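Local atomic coordinates of ThiJ/pfpI family protein (PDB entry 3EFE), a protein that is of unknown specific function but belongs to the DJ-1/PfpI family of the glutaminase I clan, whose members include proteases, other enzymes and chaperones. Residues D[32-36]-D[208-212]; D[116-120]-D[141-145]; D[128-134]-D[150-156]. All blocks are in the same frame, centred on the assembly; numbering follows the deposited sequence.

Contact 1: residues D[32-36]-D[208-212]; sequences RYFKK and NSINK
The firmest bond here runs between main-chain atoms of the two segments. Lys36 N donates to Lys212 O at 3.3 Å, with a nearly straight N-H...O angle of 173°. A second backbone bond, Asn211 N to Phe34 O, is also 3.3 Å long but bent to 129°, so it is weak. Residues 32-36 have no regular structure. They follow helix 18-30, and Phe34, Lys35 and Lys36 are extended, with psi near 150° to 175°. Residues 208-212 become loop after weakly bonded helical residues 208-209, the end of helix 201-209. Ile210 is extended (phi/psi -75/150), and Asn211 then takes a left-handed conformation (71/42). Nearest CA pairs are Lys36 with Asn211 at 4.1 Å and Tyr33 with Ile210 at 5.3 Å. Lys212 folds back on its own segment, and its NZ makes a very short 2.4 Å bond to Asn208 O. Lys35 is p at chi1; its CB lies 3.6 Å from Lys212 O, while its NZ bonds to Asp181 O. Lys36, also p, lays CB 3.7 Å from Asn211 C. The apolar part is small. Ile210 (p, t) points toward 32-36 and sets CG2 3.7 Å from Tyr33 CB, with CD1 4.1 Å from Arg32 O. Ala187 of helix 185-197 also touches Ile210. Phe34 turns away and is buried against Leu28, Val182 and Phe183. The contact thus joins the C-terminal tail to the loop before strand 43-47, at the surface. The bonds across it are main-chain ones, so the pairing probably relies little on side-chain identity; neither Lys35 NZ nor Lys36 NZ bonds across.

Contact 2: residues D[116-120]-D[141-145]; sequences DALAN and CPNYK
This is a partly buried contact between a helix end and a turn. Helix 113-119 finishes at Ala119, and the loop after helix 134-140 passes beside it. The last helical turn is intact: Asn120 N bonds to Asp116 O at 3.0 Å. In 141-145, Cys141 to Tyr144 form a type I beta turn, with Tyr144 N to Cys141 O at 3.2 Å. Cys141 is the first residue after helix 134-140 to leave helical phi/psi. The closest CA pair is Asn120 with Cys141, 4.8 Å apart. Cys141 points toward the helix with chi1 m. Its SG lies 3.5 Å from Asp116 O and 4.0 Å from Ala119 CB. Ala119 also points across, and its CB meets Tyr144 CD1 at 3.7 Å; Tyr144 is t at chi1. Ala119 O sits 3.6 Å from Tyr144 CA. Asn120 (t) fills the space by the turn, next to Cys141, Pro142 and Asn143. Asp116 OD1 bonds to Thr137 of helix 134-140, which ties the two helices together one turn earlier. Leu124 covers Ala119 as well. Small Ala119 and Cys141 fit between helix end and turn. The arrangement is a helix C-terminus packed on a type I turn within the alpha/beta fold of the DJ-1/PfpI family.

Contact 3: residues D[128-134]-D[150-156]; sequences KHTSNNL and YELGPAV
Loop 128-134 meets the segment that leads into and begins edge strand 155-158 of the mixed beta sheet of this alpha/beta DJ-1/PfpI fold, joined by a single beta bridge between His129 and Tyr150 (CA-CA 5.1 Å). Tyr150 comes first. Its CA sits over the face of the His129 ring, 4.0 Å from the centroid, a CH-pi contact. The same CA lies 3.3 Å from His129 O in a CA-H...O contact. The Tyr150 side chain (chi1 t, chi2 100°) runs along 130-134. His129 O and Thr130 CA cover one ring face. Leu134 CD1 covers the other, 4.0 Å from the centroid. Tyr150 OH and Ser131 OG share a 3.2 Å hydrogen bond, and Ser131 OG also bonds to Thr137. Glu151 N donates to His129 O at 2.8 Å. Glu151 O accepts from Thr130 OG1 (chi1 t) at 2.7 Å, and Glu151 OE2 makes a 3.0 Å salt bridge to Lys128 NZ. The chain then turns through Leu152 and Gly153. Gly153 has positive phi (71/-131), and a CB here would clash with Thr130 CG2. A cis peptide leads into Pro154, whose O is 3.6 Å from Thr130 CG2. Ala155 begins the strand and points away. Val156 (t) points toward 128-134, with CG2 3.6 Å from Thr130 CB. A water bridges the two segments, 2.8 Å from Lys128 O and 3.1 Å from Val156 O.

Overall arrangement
Contacts 2 and 3 are neighbours and partly buried; contact 1 lies at the surface. Centres of contacts 1 and 2 are 39 Å apart, on opposite sides of the chain's centre. Contacts 2 and 3 have centres 13 Å apart and touch: Tyr144 OH is 2.8 Å from His129 CE1 and 3.9 Å from Leu134 CD1. Their segments alternate along the chain, and both pairs bracket helix 134-140. Both contacts lean on that helix through Thr137. The chemistry differs. Contact 1 has two main-chain bonds, one weak, and a small apolar patch. Contact 2 rests on small-residue packing. Contact 3 combines a beta bridge, a salt bridge and aromatic contacts.

Contact 1: residues D[32-36]-D[208-212]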
loop_
_atom_site.group_PDB
_atom_site.type_symbol
_atom_site.label_atom_id
_atom_site.label_comp_id
_atom_site.label_asym_id
_atom_site.label_seq_id
_atom_site.Cartn_x
_atom_site.Cartn_y
_atom_site.Cartn_z
ATOM N N ARG D 32 -5.034 12.286 -9.638
ATOM C CA ARG D 32 -4.363 12.293 -10.953
ATOM C C ARG D 32 -5.124 11.631 -12.104
ATOM O O ARG D 32 -4.928 11.981 -13.221
ATOM C CB ARG D 32 -3.002 11.636 -10.865
ATOM C CG ARG D 32 -3.056 10.245 -10.303
ATOM C CD ARG D 32 -1.730 9.639 -10.178
ATOM N NE ARG D 32 -1.861 8.232 -9.831
ATOM C CZ ARG D 32 -0.869 7.333 -9.941
ATOM N NH1 ARG D 32 0.345 7.678 -10.293
ATOM N NH2 ARG D 32 -1.077 6.074 -9.664
ATOM N N TYR D 33 -6.002 10.674 -11.852
ATOM C CA TYR D 33 -6.706 10.011 -12.916
ATOM C C TYR D 33 -8.198 10.264 -12.861
ATOM O O TYR D 33 -8.943 9.556 -13.502
ATOM C CB TYR D 33 -6.478 8.509 -12.832
ATOM C CG TYR D 33 -5.057 8.039 -12.974
ATOM C CD1 TYR D 33 -4.112 8.797 -13.659
ATOM C CD2 TYR D 33 -4.643 6.859 -12.362
ATOM C CE1 TYR D 33 -2.846 8.353 -13.797
ATOM C CE2 TYR D 33 -3.384 6.410 -12.501
ATOM C CZ TYR D 33 -2.496 7.168 -13.248
ATOM O OH TYR D 33 -1.197 6.787 -13.393
ATOM N N PHE D 34 -8.617 11.264 -12.083
ATOM C CA PHE D 34 -9.979 11.725 -12.050
ATOM C C PHE D 34 -10.409 12.151 -13.409
ATOM O O PHE D 34 -9.581 12.478 -14.283
ATOM C CB PHE D 34 -10.150 12.904 -11.075
ATOM C CG PHE D 34 -10.214 12.467 -9.596
ATOM C CD1 PHE D 34 -10.741 13.298 -8.613
ATOM C CD2 PHE D 34 -9.773 11.224 -9.193
ATOM C CE1 PHE D 34 -10.795 12.915 -7.302
ATOM C CE2 PHE D 34 -9.833 10.848 -7.861
ATOM C CZ PHE D 34 -10.340 11.699 -6.936
ATOM N N LYS D 35 -11.723 12.177 -13.585
ATOM C CA LYS D 35 -12.364 12.667 -14.814
ATOM C C LYS D 35 -12.234 14.155 -14.850
ATOM O O LYS D 35 -11.785 14.771 -13.848
ATOM C CB LYS D 35 -13.849 12.283 -14.886
ATOM C CG LYS D 35 -14.768 12.918 -13.887
ATOM C CD LYS D 35 -15.982 12.045 -13.772
ATOM C CE LYS D 35 -16.924 12.488 -12.624
ATOM N NZ LYS D 35 -18.293 11.841 -12.677
ATOM N N LYS D 36 -12.651 14.739 -15.975
ATOM C CA LYS D 36 -12.430 16.148 -16.220
ATOM C C LYS D 36 -13.129 17.020 -15.196
ATOM O O LYS D 36 -14.150 16.624 -14.637
ATOM C CB LYS D 36 -12.885 16.534 -17.651
ATOM C CG LYS D 36 -14.347 16.553 -17.904
ATOM C CD LYS D 36 -14.600 16.910 -19.402
ATOM C CE LYS D 36 -15.981 16.459 -19.890
ATOM N NZ LYS D 36 -16.092 16.143 -21.402
ATOM N N ASN D 208 -4.978 8.015 -22.194
ATOM C CA ASN D 208 -5.936 8.614 -23.093
ATOM C C ASN D 208 -7.404 8.626 -22.644
ATOM O O ASN D 208 -8.235 9.201 -23.355
ATOM C CB ASN D 208 -5.850 7.926 -24.447
ATOM C CG ASN D 208 -4.659 8.307 -25.176
ATOM O OD1 ASN D 208 -4.644 9.330 -25.774
ATOM N ND2 ASN D 208 -3.618 7.518 -25.092
ATOM N N SER D 209 -7.713 7.996 -21.509
ATOM C CA SER D 209 -9.074 7.929 -20.956
ATOM C C SER D 209 -9.265 8.904 -19.812
ATOM O O SER D 209 -10.402 9.240 -19.445
ATOM C CB SER D 209 -9.356 6.536 -20.362
ATOM O OG SER D 209 -9.032 5.477 -21.253
ATOM N N ILE D 210 -8.159 9.286 -19.172
ATOM C CA ILE D 210 -8.236 10.147 -17.979
ATOM C C ILE D 210 -8.558 11.575 -18.416
ATOM O O ILE D 210 -8.194 12.012 -19.552
ATOM C CB ILE D 210 -6.955 10.105 -17.047
ATOM C CG1 ILE D 210 -5.713 10.667 -17.782
ATOM C CG2 ILE D 210 -6.807 8.689 -16.485
ATOM C CD1 ILE D 210 -4.361 10.697 -17.027
ATOM N N ASN D 211 -9.248 12.301 -17.517
ATOM C CA ASN D 211 -9.393 13.757 -17.665
ATOM C C ASN D 211 -10.319 14.138 -18.830
ATOM O O ASN D 211 -10.039 15.085 -19.578
ATOM C CB ASN D 211 -7.976 14.346 -17.832
ATOM C CG ASN D 211 -7.942 15.821 -17.733
ATOM O OD1 ASN D 211 -7.228 16.459 -18.487
ATOM N ND2 ASN D 211 -8.684 16.383 -16.806
ATOM N N LYS D 212 -11.417 13.391 -18.940
ATOM C CA LYS D 212 -12.372 13.390 -20.088
ATOM C C LYS D 212 -13.809 13.088 -19.626
ATOM O O LYS D 212 -14.028 13.055 -18.427
ATOM C CB LYS D 212 -11.959 12.302 -21.100
ATOM C CG LYS D 212 -10.962 12.803 -22.221
ATOM C CD LYS D 212 -10.515 11.584 -23.056
ATOM C CE LYS D 212 -9.375 11.935 -23.944
ATOM N NZ LYS D 212 -9.132 10.819 -24.910
#

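Contact 2: residues D[116-120]-D[141-145]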
loop_
_atom_site.group_PDB
_atom_site.type_symbol
_atom_site.label_atom_id
_atom_site.label_comp_id
_atom_site.label_asym_id
_atom_site.label_seq_id
_atom_site.Cartn_x
_atom_site.Cartn_y
_atom_site.Cartn_z
ATOM N N ASP D 116 -15.034 -7.700 9.814
ATOM C CA ASP D 116 -15.423 -8.330 11.064
ATOM C C ASP D 116 -15.855 -7.348 12.174
ATOM O O ASP D 116 -16.818 -7.645 12.887
ATOM C CB ASP D 116 -14.318 -9.280 11.530
ATOM C CG ASP D 116 -14.224 -10.523 10.642
ATOM O OD1 ASP D 116 -15.188 -10.721 9.856
ATOM O OD2 ASP D 116 -13.254 -11.317 10.730
ATOM N N ALA D 117 -15.241 -6.167 12.298
ATOM C CA ALA D 117 -15.788 -5.160 13.268
ATOM C C ALA D 117 -17.274 -4.850 12.993
ATOM O O ALA D 117 -18.120 -4.827 13.916
ATOM C CB ALA D 117 -15.010 -3.911 13.242
ATOM N N LEU D 118 -17.572 -4.653 11.718
ATOM C CA LEU D 118 -18.881 -4.323 11.243
ATOM C C LEU D 118 -19.837 -5.491 11.351
ATOM O O LEU D 118 -20.991 -5.323 11.724
ATOM C CB LEU D 118 -18.815 -3.898 9.757
ATOM C CG LEU D 118 -18.666 -2.427 9.354
ATOM C CD1 LEU D 118 -17.736 -1.658 10.221
ATOM C CD2 LEU D 118 -18.205 -2.346 7.936
ATOM N N ALA D 119 -19.395 -6.657 10.909
ATOM C CA ALA D 119 -20.173 -7.891 11.076
ATOM C C ALA D 119 -20.627 -8.079 12.532
ATOM O O ALA D 119 -21.792 -8.368 12.808
ATOM C CB ALA D 119 -19.363 -9.085 10.607
ATOM N N ASN D 120 -19.737 -7.862 13.483
ATOM C CA ASN D 120 -20.156 -7.964 14.879
ATOM C C ASN D 120 -21.043 -6.864 15.470
ATOM O O ASN D 120 -21.447 -6.965 16.630
ATOM C CB ASN D 120 -18.956 -8.144 15.795
ATOM C CG ASN D 120 -19.322 -8.956 17.092
ATOM O OD1 ASN D 120 -18.896 -8.611 18.192
ATOM N ND2 ASN D 120 -20.075 -10.040 16.923
ATOM N N CYS D 141 -17.463 -13.434 15.409
ATOM C CA CYS D 141 -18.560 -12.460 15.501
ATOM C C CYS D 141 -19.911 -13.091 15.953
ATOM O O CYS D 141 -20.777 -13.431 15.111
ATOM C CB CYS D 141 -18.787 -11.782 14.149
ATOM S SG CYS D 141 -17.314 -11.046 13.461
ATOM N N PRO D 142 -20.104 -13.226 17.288
ATOM C CA PRO D 142 -21.348 -13.708 17.907
ATOM C C PRO D 142 -22.666 -13.044 17.411
ATOM O O PRO D 142 -23.666 -13.761 17.211
ATOM C CB PRO D 142 -21.175 -13.386 19.402
ATOM C CG PRO D 142 -19.838 -12.743 19.575
ATOM C CD PRO D 142 -19.064 -12.958 18.293
ATOM N N ASN D 143 -22.675 -11.703 17.283
ATOM C CA ASN D 143 -23.888 -10.983 16.885
ATOM C C ASN D 143 -24.048 -10.774 15.353
ATOM O O ASN D 143 -24.805 -9.896 14.921
ATOM C CB ASN D 143 -24.242 -9.691 17.734
ATOM C CG ASN D 143 -23.059 -9.069 18.510
ATOM O OD1 ASN D 143 -21.906 -9.117 18.078
ATOM N ND2 ASN D 143 -23.372 -8.397 19.633
ATOM N N TYR D 144 -23.364 -11.626 14.569
ATOM C CA TYR D 144 -23.415 -11.614 13.105
ATOM C C TYR D 144 -24.490 -12.546 12.616
ATOM O O TYR D 144 -24.486 -13.709 12.932
ATOM C CB TYR D 144 -22.047 -11.995 12.518
ATOM C CG TYR D 144 -22.013 -12.279 11.047
ATOM C CD1 TYR D 144 -22.252 -11.294 10.111
ATOM C CD2 TYR D 144 -21.683 -13.530 10.575
ATOM C CE1 TYR D 144 -22.226 -11.591 8.738
ATOM C CE2 TYR D 144 -21.642 -13.815 9.178
ATOM C CZ TYR D 144 -21.889 -12.847 8.294
ATOM O OH TYR D 144 -21.810 -13.156 6.938
ATOM N N LYS D 145 -25.421 -12.039 11.831
ATOM C CA LYS D 145 -26.530 -12.864 11.309
ATOM C C LYS D 145 -26.707 -12.721 9.784
ATOM O O LYS D 145 -27.819 -12.955 9.211
ATOM C CB LYS D 145 -27.838 -12.498 12.044
ATOM C CG LYS D 145 -27.834 -12.656 13.581
ATOM C CD LYS D 145 -29.005 -11.862 14.219
ATOM C CE LYS D 145 -28.857 -11.626 15.744
ATOM N NZ LYS D 145 -28.167 -12.762 16.469
#

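Contact 3: residues D[128-134]-D[150-156]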
loop_
_atom_site.group_PDB
_atom_site.type_symbol
_atom_site.label_atom_id
_atom_site.label_comp_id
_atom_site.label_asym_id
_atom_site.label_seq_id
_atom_site.Cartn_x
_atom_site.Cartn_y
_atom_site.Cartn_z
ATOM N N LYS D 128 -25.227 -7.070 1.244
ATOM C CA LYS D 128 -24.260 -7.949 0.581
ATOM C C LYS D 128 -22.858 -7.549 1.067
ATOM O O LYS D 128 -22.547 -6.376 1.276
ATOM C CB LYS D 128 -24.294 -7.852 -0.946
ATOM C CG LYS D 128 -25.671 -8.094 -1.652
ATOM C CD LYS D 128 -26.012 -7.123 -2.891
ATOM C CE LYS D 128 -24.821 -6.650 -3.821
ATOM N NZ LYS D 128 -23.986 -7.755 -4.442
ATOM N N HIS D 129 -22.010 -8.541 1.292
ATOM C CA HIS D 129 -20.694 -8.278 1.834
ATOM C C HIS D 129 -19.814 -9.485 1.639
ATOM O O HIS D 129 -20.282 -10.604 1.377
ATOM C CB HIS D 129 -20.791 -7.958 3.296
ATOM C CG HIS D 129 -21.404 -9.059 4.102
ATOM N ND1 HIS D 129 -20.653 -10.049 4.707
ATOM C CD2 HIS D 129 -22.698 -9.346 4.371
ATOM C CE1 HIS D 129 -21.467 -10.876 5.332
ATOM N NE2 HIS D 129 -22.709 -10.475 5.143
ATOM N N THR D 130 -18.523 -9.237 1.751
ATOM C CA THR D 130 -17.546 -10.288 1.884
ATOM C C THR D 130 -16.636 -10.034 3.122
ATOM O O THR D 130 -16.829 -9.100 3.896
ATOM C CB THR D 130 -16.819 -10.465 0.564
ATOM O OG1 THR D 130 -16.215 -11.746 0.539
ATOM C CG2 THR D 130 -15.780 -9.356 0.294
ATOM N N SER D 131 -15.702 -10.926 3.347
ATOM C CA SER D 131 -14.725 -10.823 4.447
ATOM C C SER D 131 -13.594 -11.723 4.057
ATOM O O SER D 131 -13.624 -12.309 3.010
ATOM C CB SER D 131 -15.301 -11.199 5.815
ATOM O OG SER D 131 -15.566 -12.585 5.971
ATOM N N ASN D 132 -12.575 -11.817 4.880
ATOM C CA ASN D 132 -11.508 -12.754 4.614
ATOM C C ASN D 132 -11.985 -14.177 4.497
ATOM O O ASN D 132 -11.557 -14.887 3.629
ATOM C CB ASN D 132 -10.396 -12.601 5.670
ATOM C CG ASN D 132 -9.624 -11.296 5.488
ATOM O OD1 ASN D 132 -9.386 -10.863 4.347
ATOM N ND2 ASN D 132 -9.187 -10.671 6.616
ATOM N N ASN D 133 -12.863 -14.590 5.393
ATOM C CA ASN D 133 -13.326 -15.978 5.450
ATOM C C ASN D 133 -14.634 -16.024 6.255
ATOM O O ASN D 133 -14.681 -15.548 7.411
ATOM C CB ASN D 133 -12.257 -16.837 6.173
ATOM C CG ASN D 133 -12.683 -18.291 6.319
ATOM O OD1 ASN D 133 -13.099 -18.721 7.405
ATOM N ND2 ASN D 133 -12.613 -19.053 5.199
ATOM N N LEU D 134 -15.670 -16.578 5.647
ATOM C CA LEU D 134 -16.950 -16.749 6.309
ATOM C C LEU D 134 -16.881 -17.493 7.664
ATOM O O LEU D 134 -17.379 -16.973 8.693
ATOM C CB LEU D 134 -17.832 -17.560 5.398
ATOM C CG LEU D 134 -19.269 -17.814 5.863
ATOM C CD1 LEU D 134 -19.969 -16.485 6.276
ATOM C CD2 LEU D 134 -19.898 -18.469 4.694
ATOM N N TYR D 150 -23.611 -12.935 2.468
ATOM C CA TYR D 150 -22.231 -13.120 2.230
ATOM C C TYR D 150 -21.909 -13.687 0.864
ATOM O O TYR D 150 -22.421 -14.725 0.494
ATOM C CB TYR D 150 -21.639 -14.068 3.315
ATOM C CG TYR D 150 -20.121 -14.156 3.301
ATOM C CD1 TYR D 150 -19.367 -13.435 4.205
ATOM C CD2 TYR D 150 -19.444 -14.956 2.355
ATOM C CE1 TYR D 150 -17.968 -13.483 4.197
ATOM C CE2 TYR D 150 -18.080 -15.008 2.328
ATOM C CZ TYR D 150 -17.342 -14.258 3.262
ATOM O OH TYR D 150 -15.985 -14.303 3.249
ATOM N N GLU D 151 -20.950 -13.044 0.194
ATOM C CA GLU D 151 -20.436 -13.442 -1.113
ATOM C C GLU D 151 -18.943 -13.690 -1.098
ATOM O O GLU D 151 -18.282 -13.343 -0.151
ATOM C CB GLU D 151 -20.722 -12.332 -2.132
ATOM C CG GLU D 151 -22.128 -12.251 -2.513
ATOM C CD GLU D 151 -22.411 -11.011 -3.313
ATOM O OE1 GLU D 151 -21.501 -10.560 -4.073
ATOM O OE2 GLU D 151 -23.552 -10.489 -3.195
ATOM N N LEU D 152 -18.415 -14.276 -2.172
ATOM C CA LEU D 152 -16.979 -14.681 -2.252
ATOM C C LEU D 152 -16.091 -13.501 -2.585
ATOM O O LEU D 152 -14.935 -13.497 -2.222
ATOM C CB LEU D 152 -16.746 -15.792 -3.303
ATOM C CG LEU D 152 -16.491 -17.235 -2.808
ATOM C CD1 LEU D 152 -17.428 -17.699 -1.635
ATOM C CD2 LEU D 152 -16.551 -18.224 -4.001
ATOM N N GLY D 153 -16.625 -12.508 -3.291
ATOM C CA GLY D 153 -15.904 -11.277 -3.488
ATOM C C GLY D 153 -14.783 -11.586 -4.412
ATOM O O GLY D 153 -15.019 -12.205 -5.422
ATOM N N PRO D 154 -13.549 -11.181 -4.089
ATOM C CA PRO D 154 -12.966 -10.636 -2.861
ATOM C C PRO D 154 -13.311 -9.160 -2.511
ATOM O O PRO D 154 -12.796 -8.663 -1.532
ATOM C CB PRO D 154 -11.451 -10.741 -3.160
ATOM C CG PRO D 154 -11.416 -10.317 -4.671
ATOM C CD PRO D 154 -12.553 -11.185 -5.197
ATOM N N ALA D 155 -14.068 -8.470 -3.351
ATOM C CA ALA D 155 -14.652 -7.153 -3.081
ATOM C C ALA D 155 -16.120 -7.158 -3.548
ATOM O O ALA D 155 -16.459 -7.710 -4.625
ATOM C CB ALA D 155 -13.818 -5.965 -3.776
ATOM N N VAL D 156 -16.971 -6.546 -2.732
ATOM C CA VAL D 156 -18.420 -6.551 -2.920
ATOM C C VAL D 156 -18.902 -5.134 -2.603
ATOM O O VAL D 156 -18.461 -4.494 -1.615
ATOM C CB VAL D 156 -19.154 -7.559 -1.900
ATOM C CG1 VAL D 156 -20.683 -7.357 -1.853
ATOM C CG2 VAL D 156 -18.746 -9.068 -2.106
HETATM O O HOH W 1 -20.258 -4.735 0.936
#